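Replicase polyprotein 1a (PDB 3LD1) is of unsettled function in the part crystallised, a fragment of non-structural protein 2 (nsp2), one of the products of the polyprotein that yields the coronavirus replication proteins. Local coordinates at residues 133-138 and 144-149; 184-189 and 195-200; 269-272 and 276-279; 248-253 and 338-343; 74-79 and 83-88. The protein carries 3 engineered substitutions. All blocks are in the same frame, centred on the assembly; numbering follows the deposited sequence.

Interaction 1 of 5, residues 133-138 and 144-149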
# COMPACT_ATOMS: atom_id res chain seq x y z
N TRP A 133 7.40 -16.72 3.08
CA TRP A 133 6.55 -17.51 3.99
C TRP A 133 6.81 -17.10 5.46
O TRP A 133 5.87 -16.99 6.31
CB TRP A 133 6.70 -19.04 3.81
CG TRP A 133 6.27 -19.68 2.41
CD1 TRP A 133 7.06 -20.43 1.60
CD2 TRP A 133 4.97 -19.64 1.74
NE1 TRP A 133 6.39 -20.81 0.47
CE2 TRP A 133 5.10 -20.37 0.54
CE3 TRP A 133 3.74 -19.04 2.03
CZ2 TRP A 133 4.06 -20.53 -0.37
CZ3 TRP A 133 2.69 -19.23 1.15
CH2 TRP A 133 2.86 -19.96 -0.06
N LEU A 134 8.07 -16.84 5.76
CA LEU A 134 8.45 -16.31 7.09
C LEU A 134 7.60 -15.05 7.40
O LEU A 134 7.10 -14.88 8.53
CB LEU A 134 9.96 -16.02 7.18
CG LEU A 134 10.82 -17.30 7.04
CD1 LEU A 134 12.30 -17.03 7.07
CD2 LEU A 134 10.49 -18.40 8.08
N GLN A 135 7.39 -14.26 6.35
CA GLN A 135 6.73 -13.00 6.49
C GLN A 135 5.25 -13.22 6.66
O GLN A 135 4.52 -12.27 6.96
CB GLN A 135 7.07 -12.04 5.34
CG GLN A 135 8.52 -11.59 5.39
CD GLN A 135 8.99 -11.06 4.04
OE1 GLN A 135 8.41 -11.45 3.04
NE2 GLN A 135 10.03 -10.16 3.99
N VAL A 136 4.81 -14.46 6.55
CA VAL A 136 3.40 -14.75 6.87
C VAL A 136 3.28 -15.82 7.93
O VAL A 136 2.20 -16.34 8.18
CB VAL A 136 2.52 -15.13 5.58
CG1 VAL A 136 2.32 -13.92 4.71
CG2 VAL A 136 3.19 -16.19 4.76
N ALA A 137 4.39 -16.13 8.59
CA ALA A 137 4.38 -17.09 9.66
C ALA A 137 3.35 -16.70 10.70
O ALA A 137 3.20 -15.54 10.92
CB ALA A 137 5.75 -17.19 10.26
N ALA A 138 2.61 -17.64 11.30
CA ALA A 138 1.88 -17.40 12.58
C ALA A 138 2.77 -16.94 13.77
O ALA A 138 2.30 -16.18 14.63
CB ALA A 138 1.04 -18.64 12.99
N ALA A 144 7.29 -10.83 12.66
CA ALA A 144 7.62 -9.39 12.93
C ALA A 144 9.03 -9.06 12.54
O ALA A 144 9.29 -8.00 11.98
CB ALA A 144 7.37 -9.02 14.31
N MET A 145 9.94 -10.00 12.79
CA MET A 145 11.36 -9.82 12.44
C MET A 145 11.48 -9.81 10.94
O MET A 145 12.02 -8.89 10.39
CB MET A 145 12.22 -10.98 13.06
CG MET A 145 13.78 -11.00 12.68
SD MET A 145 13.97 -11.64 11.02
CE MET A 145 13.42 -13.31 11.17
N ALA A 146 10.94 -10.85 10.27
CA ALA A 146 11.04 -10.93 8.76
C ALA A 146 10.41 -9.78 8.00
O ALA A 146 10.94 -9.37 6.94
CB ALA A 146 10.43 -12.32 8.22
N MET A 147 9.26 -9.31 8.48
CA MET A 147 8.60 -8.19 7.85
C MET A 147 9.45 -6.94 7.85
O MET A 147 9.24 -6.05 7.02
CB MET A 147 7.23 -7.89 8.46
CG MET A 147 6.14 -8.91 8.14
SD MET A 147 4.53 -8.40 8.82
CE MET A 147 4.43 -9.21 10.38
N ARG A 148 10.43 -6.87 8.75
CA ARG A 148 11.22 -5.69 8.80
C ARG A 148 11.76 -5.38 7.42
O ARG A 148 12.03 -4.25 7.15
CB ARG A 148 12.33 -5.76 9.90
CG ARG A 148 11.69 -5.77 11.29
CD ARG A 148 12.69 -6.05 12.40
NE ARG A 148 12.92 -4.82 13.14
CZ ARG A 148 12.19 -4.46 14.17
NH1 ARG A 148 11.23 -5.27 14.61
NH2 ARG A 148 12.44 -3.33 14.77
N ARG A 149 11.86 -6.37 6.53
CA ARG A 149 12.58 -6.19 5.25
C ARG A 149 11.73 -5.46 4.28
O ARG A 149 12.25 -4.91 3.29
CB ARG A 149 12.92 -7.51 4.55
CG ARG A 149 13.77 -8.50 5.28
CD ARG A 149 14.04 -9.72 4.30
NE ARG A 149 15.48 -9.96 4.27
CZ ARG A 149 16.27 -9.92 3.20
NH1 ARG A 149 15.81 -9.74 1.97
NH2 ARG A 149 17.57 -10.13 3.37
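Gln135 reaches across to helix 140-162 and fastens its amide to the backbone of Ala146, NE2 donating to Ala146 O at 3.2 Å along a nearly straight N-H path (164°). The acceptor lies in the plane of the glutamine amide, but the donor stands above the carbonyl plane of Ala146 rather than on a lone pair. An extended chain beyond CG gives Gln135 the length for this reach. On the way its CG passes 3.5 Å from Ala146 CB, a close approach that suits the small methyl of alanine. That methyl, pointing toward the turn, also meets Leu134 CB at 3.9 Å. The two segments belong to consecutive helices, 128-134 and 140-162, and a type I beta turn from Leu134 to Ala137 lies at their junction, with Ala137 N bonded to Leu134 O. Glutamine at this point can use its aliphatic part for packing and its amide to satisfy a backbone carbonyl in a buried place. Met147 fits alongside, its CG 3.9 Å from Gln135 O, the same oxygen that accepts a bond from Tyr30 OH. The side chain of Met147 also packs on Lys202 and Phe205 of helix 194-207. Arg149 crosses the glutamine at about a right angle: its CB and CD touch NE2, while its guanidinium is held by a salt bridge to Asp123 and a hydrogen bond to Ala119 O.

Interaction 2 of 5, residues 184-189 and 195-200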
# COMPACT_ATOMS: atom_id res chain seq x y z
N ALA A 184 4.34 0.51 14.41
CA ALA A 184 3.60 -0.67 13.98
C ALA A 184 4.33 -2.01 14.17
O ALA A 184 3.70 -3.06 14.48
CB ALA A 184 3.21 -0.52 12.52
N LEU A 185 5.65 -1.98 13.94
CA LEU A 185 6.51 -3.16 14.05
C LEU A 185 7.12 -3.38 15.46
O LEU A 185 7.61 -4.45 15.71
CB LEU A 185 7.62 -3.12 13.00
CG LEU A 185 7.31 -3.51 11.53
CD1 LEU A 185 8.40 -2.99 10.58
CD2 LEU A 185 7.15 -5.01 11.38
N ALA A 186 7.07 -2.38 16.37
CA ALA A 186 7.72 -2.45 17.70
C ALA A 186 7.34 -3.68 18.52
O ALA A 186 6.16 -3.99 18.76
CB ALA A 186 7.35 -1.26 18.47
N ILE A 187 8.36 -4.38 18.99
CA ILE A 187 8.11 -5.64 19.63
C ILE A 187 8.02 -5.60 21.14
O ILE A 187 7.38 -6.42 21.72
CB ILE A 187 9.14 -6.65 19.14
CG1 ILE A 187 8.56 -7.33 17.94
CG2 ILE A 187 9.47 -7.72 20.17
CD1 ILE A 187 8.81 -6.50 16.70
N PHE A 188 8.63 -4.62 21.78
CA PHE A 188 8.65 -4.56 23.23
C PHE A 188 7.49 -3.70 23.76
O PHE A 188 6.86 -4.09 24.75
CB PHE A 188 10.04 -4.11 23.73
CG PHE A 188 11.18 -4.78 23.00
CD1 PHE A 188 11.32 -6.18 23.01
CD2 PHE A 188 12.08 -4.05 22.25
CE1 PHE A 188 12.34 -6.82 22.31
CE2 PHE A 188 13.11 -4.69 21.54
CZ PHE A 188 13.23 -6.09 21.58
N GLU A 189 7.14 -2.63 23.04
CA GLU A 189 6.07 -1.68 23.44
C GLU A 189 4.67 -2.32 23.59
O GLU A 189 4.50 -3.49 23.28
CB GLU A 189 6.03 -0.51 22.48
CG GLU A 189 7.43 -0.07 22.06
CD GLU A 189 7.40 1.31 21.40
OE1 GLU A 189 7.84 1.47 20.23
OE2 GLU A 189 6.91 2.25 22.06
N PRO A 195 -0.22 -9.14 18.94
CA PRO A 195 -0.83 -10.13 17.99
C PRO A 195 -1.65 -9.41 16.93
O PRO A 195 -1.46 -9.66 15.74
CB PRO A 195 -1.67 -11.06 18.87
CG PRO A 195 -1.09 -10.87 20.36
CD PRO A 195 -0.40 -9.49 20.38
N GLN A 196 -2.45 -8.46 17.35
CA GLN A 196 -3.31 -7.67 16.43
C GLN A 196 -2.61 -6.65 15.51
O GLN A 196 -2.98 -6.53 14.35
CB GLN A 196 -4.43 -6.98 17.21
CG GLN A 196 -5.55 -7.99 17.67
CD GLN A 196 -6.20 -8.80 16.48
OE1 GLN A 196 -6.05 -8.45 15.27
NE2 GLN A 196 -6.94 -9.87 16.84
N ARG A 197 -1.61 -5.95 15.99
CA ARG A 197 -0.85 -5.06 15.13
C ARG A 197 -0.11 -5.80 14.07
O ARG A 197 0.15 -5.29 13.00
CB ARG A 197 0.22 -4.34 15.93
CG ARG A 197 -0.30 -3.46 17.00
CD ARG A 197 0.66 -2.30 17.27
NE ARG A 197 2.03 -2.72 17.55
CZ ARG A 197 2.44 -3.23 18.70
NH1 ARG A 197 1.56 -3.43 19.67
NH2 ARG A 197 3.72 -3.56 18.85
N ILE A 198 0.26 -7.02 14.37
CA ILE A 198 1.05 -7.78 13.41
C ILE A 198 0.13 -8.29 12.33
O ILE A 198 0.49 -8.21 11.15
CB ILE A 198 1.84 -8.90 14.08
CG1 ILE A 198 3.01 -8.29 14.88
CG2 ILE A 198 2.32 -9.89 13.02
CD1 ILE A 198 4.03 -7.49 14.07
N ALA A 199 -1.07 -8.75 12.72
CA ALA A 199 -2.03 -9.20 11.76
C ALA A 199 -2.52 -8.01 10.85
O ALA A 199 -2.87 -8.18 9.68
CB ALA A 199 -3.20 -9.85 12.51
N ALA A 200 -2.52 -6.79 11.38
CA ALA A 200 -2.98 -5.70 10.54
C ALA A 200 -1.88 -5.39 9.50
O ALA A 200 -2.13 -5.05 8.34
CB ALA A 200 -3.25 -4.52 11.43
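Arg197 points from helix 194-207 toward the end of helix 174-185 and lays its side chain along the carbonyls of Ala184 and Ala186. The chain bends at chi3 (-54°), which turns the flat head so that both oxygens lie at its edge, near the guanidinium plane, rather than over a face. Ala184 O is 3.5 Å from Arg197 NE, and Arg197 CB passes Ala184 O at 4.0 Å. Farther along, Arg197 NH2 approaches Ala186 O to 2.5 Å. The remaining nitrogen, NH1, donates to Asn190 O in the connecting loop, so backbone oxygens of three residues lie round the head. Glu189 has the opposite charge, but its OE1 stays 6.6 Å from Arg197 NH2. One residue on, the end of Ile198 comes nearer to the first helix, its CD1 4.5 Å from Ala184 O, and its side chain also packs on Ala144 and Met147 of helix 140-162. The long cationic residue suits a partly exposed position, the branched apolar one a buried position. Ala186 is the first residue to leave helical backbone angles, and carbonyls at a helix's carboxyl end would be expected to favour a nearby positive charge. This is a contact of consecutive helices joined by a loop, with an arginine of the second set against the carboxyl end of the first.

Interaction 3 of 5, residues 269-272 and 276-279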
# COMPACT_ATOMS: atom_id res chain seq x y z
N VAL A 269 4.63 26.50 -14.59
CA VAL A 269 5.79 26.93 -15.34
C VAL A 269 5.66 28.40 -15.68
O VAL A 269 4.58 28.87 -16.16
CB VAL A 269 6.03 26.06 -16.62
CG1 VAL A 269 5.27 24.72 -16.58
CG2 VAL A 269 5.61 26.76 -17.80
N ASP A 270 6.74 29.16 -15.38
CA ASP A 270 6.75 30.56 -15.66
C ASP A 270 6.95 30.72 -17.14
O ASP A 270 7.62 29.94 -17.73
CB ASP A 270 7.88 31.28 -14.95
CG ASP A 270 7.79 31.20 -13.42
OD1 ASP A 270 8.82 31.55 -12.81
OD2 ASP A 270 6.72 30.84 -12.84
N ASN A 271 6.38 31.75 -17.73
CA ASN A 271 6.64 32.07 -19.15
C ASN A 271 6.37 30.90 -20.09
O ASN A 271 7.28 30.46 -20.83
CB ASN A 271 8.06 32.61 -19.34
CG ASN A 271 8.31 33.81 -18.50
OD1 ASN A 271 7.78 34.86 -18.77
ND2 ASN A 271 9.11 33.65 -17.45
N ILE A 272 5.14 30.38 -20.04
CA ILE A 272 4.78 29.24 -20.90
C ILE A 272 4.99 29.76 -22.31
O ILE A 272 4.77 30.93 -22.58
CB ILE A 272 3.37 28.73 -20.76
CG1 ILE A 272 2.38 29.74 -21.35
CG2 ILE A 272 3.05 28.40 -19.28
CD1 ILE A 272 1.08 29.65 -20.76
N PRO A 276 1.98 35.75 -24.02
CA PRO A 276 2.84 36.86 -23.49
C PRO A 276 3.86 36.51 -22.33
O PRO A 276 3.62 35.63 -21.45
CB PRO A 276 1.81 37.92 -23.04
CG PRO A 276 0.59 37.57 -23.89
CD PRO A 276 0.55 36.07 -24.01
N ARG A 277 5.00 37.23 -22.36
CA ARG A 277 5.99 37.15 -21.30
C ARG A 277 5.25 37.25 -20.00
O ARG A 277 4.36 38.15 -19.82
CB ARG A 277 6.98 38.33 -21.38
CG ARG A 277 8.36 37.95 -22.02
CD ARG A 277 8.85 36.57 -21.47
NE ARG A 277 9.93 36.68 -20.52
CZ ARG A 277 10.83 35.73 -20.32
NH1 ARG A 277 10.74 34.60 -21.00
NH2 ARG A 277 11.81 35.91 -19.45
N GLY A 278 5.62 36.32 -19.11
CA GLY A 278 5.18 36.36 -17.72
C GLY A 278 3.90 35.61 -17.53
O GLY A 278 3.41 35.55 -16.41
N THR A 279 3.35 35.04 -18.60
CA THR A 279 2.19 34.15 -18.49
C THR A 279 2.60 32.84 -17.85
O THR A 279 3.55 32.22 -18.28
CB THR A 279 1.59 33.82 -19.88
OG1 THR A 279 1.32 35.02 -20.60
CG2 THR A 279 0.28 33.07 -19.71
O HOH W 1 5.71 33.92 -15.41
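Asn271 lies against Arg277, and each atom of its side chain beyond CA has a neighbour in segment 276-279. Its CB begins the contact 3.7 Å from Arg277 NH1. CG follows at 3.6 Å from the same nitrogen, with the amide and guanidinium planes only 17° apart, so that the two flat groups are stacked. From CG the amide forks. ND2 lies 3.9 Å from Arg277 CZ, whereas OD1 sits above one face of the guanidinium, displaced toward its rim. OD1 also accepts a hydrogen bond from Gly278 N at 2.6 Å, short but clearly bent, with the donor tilted 25° from the carbonyl plane. Gly278 follows Arg277 in a type II beta turn from Pro276 to Thr279, and its positive phi (91°) is readily taken by glycine. The turn is tied by Pro276 O, which receives both Thr279 N and, at 2.5 Å, Thr279 OG1 from the same face of its plane; threonine fits because its hydroxyl folds back on the turn and leaves its methyl to pack. That methyl, CG2, meets Ile272 CD1 at 3.7 Å. Beyond Val269 and Gly281, which pair through their backbones, Ile272 N donates to Thr279 O (3.0 Å), a further tie across the loop. A water accepts from Asn271 N and donates weakly to Gly278 O. The chemistry implies a loop braced by directional bonds to backbone atoms, where the amide oxygen of Asn271 serves a turn NH while its flat group lies over a cation.

Interaction 4 of 5, residues 248-253 and 338-343; sequences GFMGAK and AAPLSG
The backbones of Met250 and Pro340 keep 7.8 Å between their CA atoms, with no hydrogen bond across, so the gap between the loop 248-253 and the strand is spanned by one side chain. Met250 has positive backbone angles, phi 51°, within a tight loop where Gly251 N bonds to Gly248 O; Gly251, with phi of 98°, takes a conformation in which a CB would press on the preceding carbonyl. From this bend the methionine projects toward strand 335-342, its chain extended beyond CG. The sulfur comes first: Met250 SD lies 3.8 Å from both Pro340 CD and Pro340 CG, the two side chains crossing at a slant. Beyond it the terminal methyl reaches the strand: Met250 CE is 3.7 Å from Ala338 CB and 3.9 Å from Ala339 N. A long, unbranched and pliable residue suits a span of this kind, and the small Ala338 lets the methyl come close to the strand backbone. Ala339, whose CB points away, contributes its backbone. Everything that touches is buried and apolar apart from that backbone, so the contact rests on packing alone. The loop follows helix 232-243 and leads into strand 253-255. Met250 enters among Cys327 of strand 325-332, His351 of strand 345-355 and Phe261, while Pro340 rests on Leu347, Asp349 and again Phe261, joining the four-stranded antiparallel sheet to the larger mixed one.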
# COMPACT_ATOMS: atom_id res chain seq x y z
N GLY A 248 -3.53 29.21 -3.01
CA GLY A 248 -2.88 29.80 -4.20
C GLY A 248 -3.90 29.98 -5.33
O GLY A 248 -5.13 30.00 -5.11
N PHE A 249 -3.40 30.10 -6.55
CA PHE A 249 -4.33 30.36 -7.66
C PHE A 249 -5.45 29.30 -7.83
O PHE A 249 -5.18 28.14 -7.76
CB PHE A 249 -3.54 30.55 -8.94
CG PHE A 249 -4.40 30.83 -10.12
CD1 PHE A 249 -4.87 32.11 -10.34
CD2 PHE A 249 -4.76 29.82 -10.98
CE1 PHE A 249 -5.65 32.38 -11.38
CE2 PHE A 249 -5.55 30.09 -12.09
CZ PHE A 249 -5.98 31.35 -12.29
N MET A 250 -6.69 29.74 -8.00
CA MET A 250 -7.93 28.93 -8.13
C MET A 250 -8.13 27.90 -7.04
O MET A 250 -8.82 26.88 -7.24
CB MET A 250 -8.04 28.25 -9.51
CG MET A 250 -8.40 29.11 -10.66
SD MET A 250 -8.73 28.12 -12.11
CE MET A 250 -9.53 29.25 -13.21
N GLY A 251 -7.49 28.10 -5.91
CA GLY A 251 -7.89 27.40 -4.73
C GLY A 251 -7.04 26.20 -4.50
O GLY A 251 -7.43 25.29 -3.77
N ALA A 252 -5.85 26.18 -5.09
CA ALA A 252 -4.94 25.07 -4.89
C ALA A 252 -3.98 25.34 -3.76
O ALA A 252 -3.89 26.47 -3.28
CB ALA A 252 -4.17 24.83 -6.16
N LYS A 253 -3.18 24.32 -3.41
CA LYS A 253 -2.28 24.36 -2.31
C LYS A 253 -0.92 24.53 -2.86
O LYS A 253 -0.55 23.78 -3.75
CB LYS A 253 -2.36 23.01 -1.55
CG LYS A 253 -3.58 22.88 -0.71
CD LYS A 253 -3.60 23.98 0.38
CE LYS A 253 -4.86 23.86 1.32
NZ LYS A 253 -4.65 24.88 2.41
N ALA A 338 -14.28 29.21 -15.93
CA ALA A 338 -12.86 28.97 -16.13
C ALA A 338 -12.41 27.75 -15.35
O ALA A 338 -12.99 27.40 -14.27
CB ALA A 338 -12.05 30.17 -15.71
N ALA A 339 -11.34 27.12 -15.87
CA ALA A 339 -10.76 25.95 -15.21
C ALA A 339 -9.26 25.84 -15.43
O ALA A 339 -8.69 26.45 -16.41
CB ALA A 339 -11.46 24.69 -15.65
N PRO A 340 -8.58 25.11 -14.50
CA PRO A 340 -7.12 24.91 -14.74
C PRO A 340 -6.91 24.07 -15.97
O PRO A 340 -7.71 23.22 -16.24
CB PRO A 340 -6.60 24.28 -13.44
CG PRO A 340 -7.73 24.49 -12.41
CD PRO A 340 -9.03 24.53 -13.23
N LEU A 341 -5.89 24.37 -16.75
CA LEU A 341 -5.64 23.65 -17.99
C LEU A 341 -4.21 23.18 -18.10
O LEU A 341 -3.30 23.96 -17.80
CB LEU A 341 -5.89 24.60 -19.18
CG LEU A 341 -5.84 24.19 -20.68
CD1 LEU A 341 -6.79 23.04 -21.02
CD2 LEU A 341 -6.02 25.37 -21.73
N SER A 342 -4.01 21.95 -18.61
CA SER A 342 -2.67 21.46 -18.97
C SER A 342 -2.79 20.85 -20.36
O SER A 342 -3.54 19.86 -20.53
CB SER A 342 -2.30 20.41 -17.95
OG SER A 342 -1.23 19.61 -18.40
N GLY A 343 -2.11 21.43 -21.37
CA GLY A 343 -2.25 20.94 -22.76
C GLY A 343 -3.75 21.05 -23.09
O GLY A 343 -4.30 22.16 -23.09

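Interaction 5 of 5, residues 74-79 and 83-88; sequences KVLKAT and ADLEDI
Leu76 and Leu85 take the same pair of torsions, each with CG swung anti to its backbone N (chi1 -160° in Leu76, -164° in Leu85) and turned beside the carbonyl carbon, and this brings their branched ends together between strand and helix. One methyl of the helix residue does the touching: Leu85 CD1 lies 3.8 Å from Leu76 CD2 and 3.9 Å from Leu76 CD1, so it sits against both branches while the two side chains cross at a slant. Leucine suits both places, since each is buried and apolar, and its two methyls give it contacts on several sides. Nearer the solvent, Ile88 points toward the strand, and its CD1 comes within 4.4 Å of Lys74 CB. The lysine meets Ile88 with this CB, while its amine runs on to a salt bridge with Asp3. Ile88 also rests on Ile5, while Leu76 packs on Leu15 and Leu19, and Leu85 on Ala18. Helices 13-20 and 82-89 thus both pack on strand 74-76, the second also on strand 4-8. Strand 74-76 is an outer strand, parallel to 4-8, and helix 82-89 folding back over it through a short turn makes the strand-helix packing of an alpha/beta layered fold.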
# COMPACT_ATOMS: atom_id res chain seq x y z
N LYS A 74 -3.83 -40.98 12.04
CA LYS A 74 -2.63 -40.22 12.38
C LYS A 74 -3.03 -38.81 12.81
O LYS A 74 -3.73 -38.11 12.09
CB LYS A 74 -1.67 -40.20 11.20
CG LYS A 74 -1.36 -41.59 10.67
CD LYS A 74 -0.26 -41.53 9.64
CE LYS A 74 0.35 -42.89 9.39
NZ LYS A 74 -0.31 -43.39 8.17
N VAL A 75 -2.59 -38.44 14.00
CA VAL A 75 -2.95 -37.17 14.66
C VAL A 75 -1.75 -36.21 15.00
O VAL A 75 -0.82 -36.62 15.71
CB VAL A 75 -3.74 -37.41 16.01
CG1 VAL A 75 -4.11 -36.09 16.67
CG2 VAL A 75 -4.97 -38.26 15.79
N LEU A 76 -1.81 -34.96 14.55
CA LEU A 76 -0.94 -33.87 15.00
C LEU A 76 -1.62 -33.10 16.15
O LEU A 76 -2.62 -32.38 15.95
CB LEU A 76 -0.61 -32.98 13.80
CG LEU A 76 0.63 -32.14 13.99
CD1 LEU A 76 1.90 -33.01 14.06
CD2 LEU A 76 0.74 -31.10 12.87
N LYS A 77 -1.11 -33.29 17.36
CA LYS A 77 -1.66 -32.69 18.53
C LYS A 77 -0.91 -31.42 18.94
O LYS A 77 0.20 -31.20 18.47
CB LYS A 77 -1.58 -33.69 19.66
CG LYS A 77 -2.41 -34.98 19.34
CD LYS A 77 -2.68 -35.90 20.57
CE LYS A 77 -1.34 -36.42 21.20
NZ LYS A 77 -1.12 -37.90 20.98
N ALA A 78 -1.52 -30.61 19.80
CA ALA A 78 -0.93 -29.43 20.41
C ALA A 78 0.48 -29.62 20.97
O ALA A 78 1.30 -28.69 20.97
CB ALA A 78 -1.84 -28.90 21.52
N THR A 79 0.79 -30.81 21.43
CA THR A 79 2.09 -31.08 22.05
C THR A 79 3.13 -31.79 21.14
O THR A 79 4.29 -32.02 21.56
CB THR A 79 1.85 -31.84 23.35
OG1 THR A 79 0.77 -32.77 23.17
CG2 THR A 79 1.45 -30.84 24.47
N ALA A 83 9.60 -33.80 15.18
CA ALA A 83 9.81 -35.25 15.05
C ALA A 83 8.50 -35.98 14.70
O ALA A 83 8.46 -36.83 13.79
CB ALA A 83 10.42 -35.82 16.34
N ASP A 84 7.42 -35.63 15.39
CA ASP A 84 6.11 -36.29 15.19
C ASP A 84 5.54 -36.03 13.80
O ASP A 84 4.98 -36.90 13.14
CB ASP A 84 5.17 -35.88 16.31
CG ASP A 84 5.76 -36.24 17.72
OD1 ASP A 84 6.02 -37.47 17.96
OD2 ASP A 84 6.01 -35.33 18.55
N LEU A 85 5.82 -34.83 13.36
CA LEU A 85 5.53 -34.34 12.06
C LEU A 85 6.31 -35.05 11.00
O LEU A 85 5.73 -35.44 9.98
CB LEU A 85 5.93 -32.87 12.06
CG LEU A 85 5.45 -31.95 10.99
CD1 LEU A 85 3.99 -31.78 11.06
CD2 LEU A 85 6.04 -30.63 11.29
N GLU A 86 7.61 -35.22 11.22
CA GLU A 86 8.43 -35.83 10.19
C GLU A 86 8.04 -37.29 10.04
O GLU A 86 8.16 -37.86 8.95
CB GLU A 86 9.90 -35.67 10.49
CG GLU A 86 10.33 -34.27 10.16
CD GLU A 86 11.75 -33.94 10.50
OE1 GLU A 86 12.47 -34.84 10.93
OE2 GLU A 86 12.16 -32.78 10.31
N ASP A 87 7.51 -37.88 11.10
CA ASP A 87 7.06 -39.30 11.04
C ASP A 87 5.91 -39.48 10.10
O ASP A 87 5.74 -40.55 9.52
CB ASP A 87 6.63 -39.83 12.41
CG ASP A 87 7.82 -40.01 13.34
OD1 ASP A 87 9.00 -40.07 12.84
OD2 ASP A 87 7.55 -40.09 14.56
N ILE A 88 5.12 -38.43 9.95
CA ILE A 88 3.99 -38.49 9.10
C ILE A 88 4.34 -37.96 7.74
O ILE A 88 4.00 -38.62 6.75
CB ILE A 88 2.90 -37.61 9.64
CG1 ILE A 88 2.30 -38.15 10.96
CG2 ILE A 88 1.90 -37.31 8.54
CD1 ILE A 88 1.48 -37.13 11.64

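In the fold
Two groups of contacts lie on opposite sides of the centre of an elongated chain. Interactions 1 and 2 have centres 12 Å apart and touch directly: Met147 CE meets Ile198 CG2 at 3.5 Å, and Ala144 CB meets Ile198 CD1 at 3.7 Å, so helix 140-162 and helix 194-207 pack directly on each other. Interaction 5 lies on their side, its centre about 24 Å from that of interaction 1, in the alpha/beta part near the amino terminus. Interactions 3 and 4 occupy the strand-rich carboxyl-terminal part, centres about 15 Å apart without touching; the 269-279 loop falls between the two segments of interaction 4 in sequence. The centres of interactions 3 and 5 are about 76 Å apart.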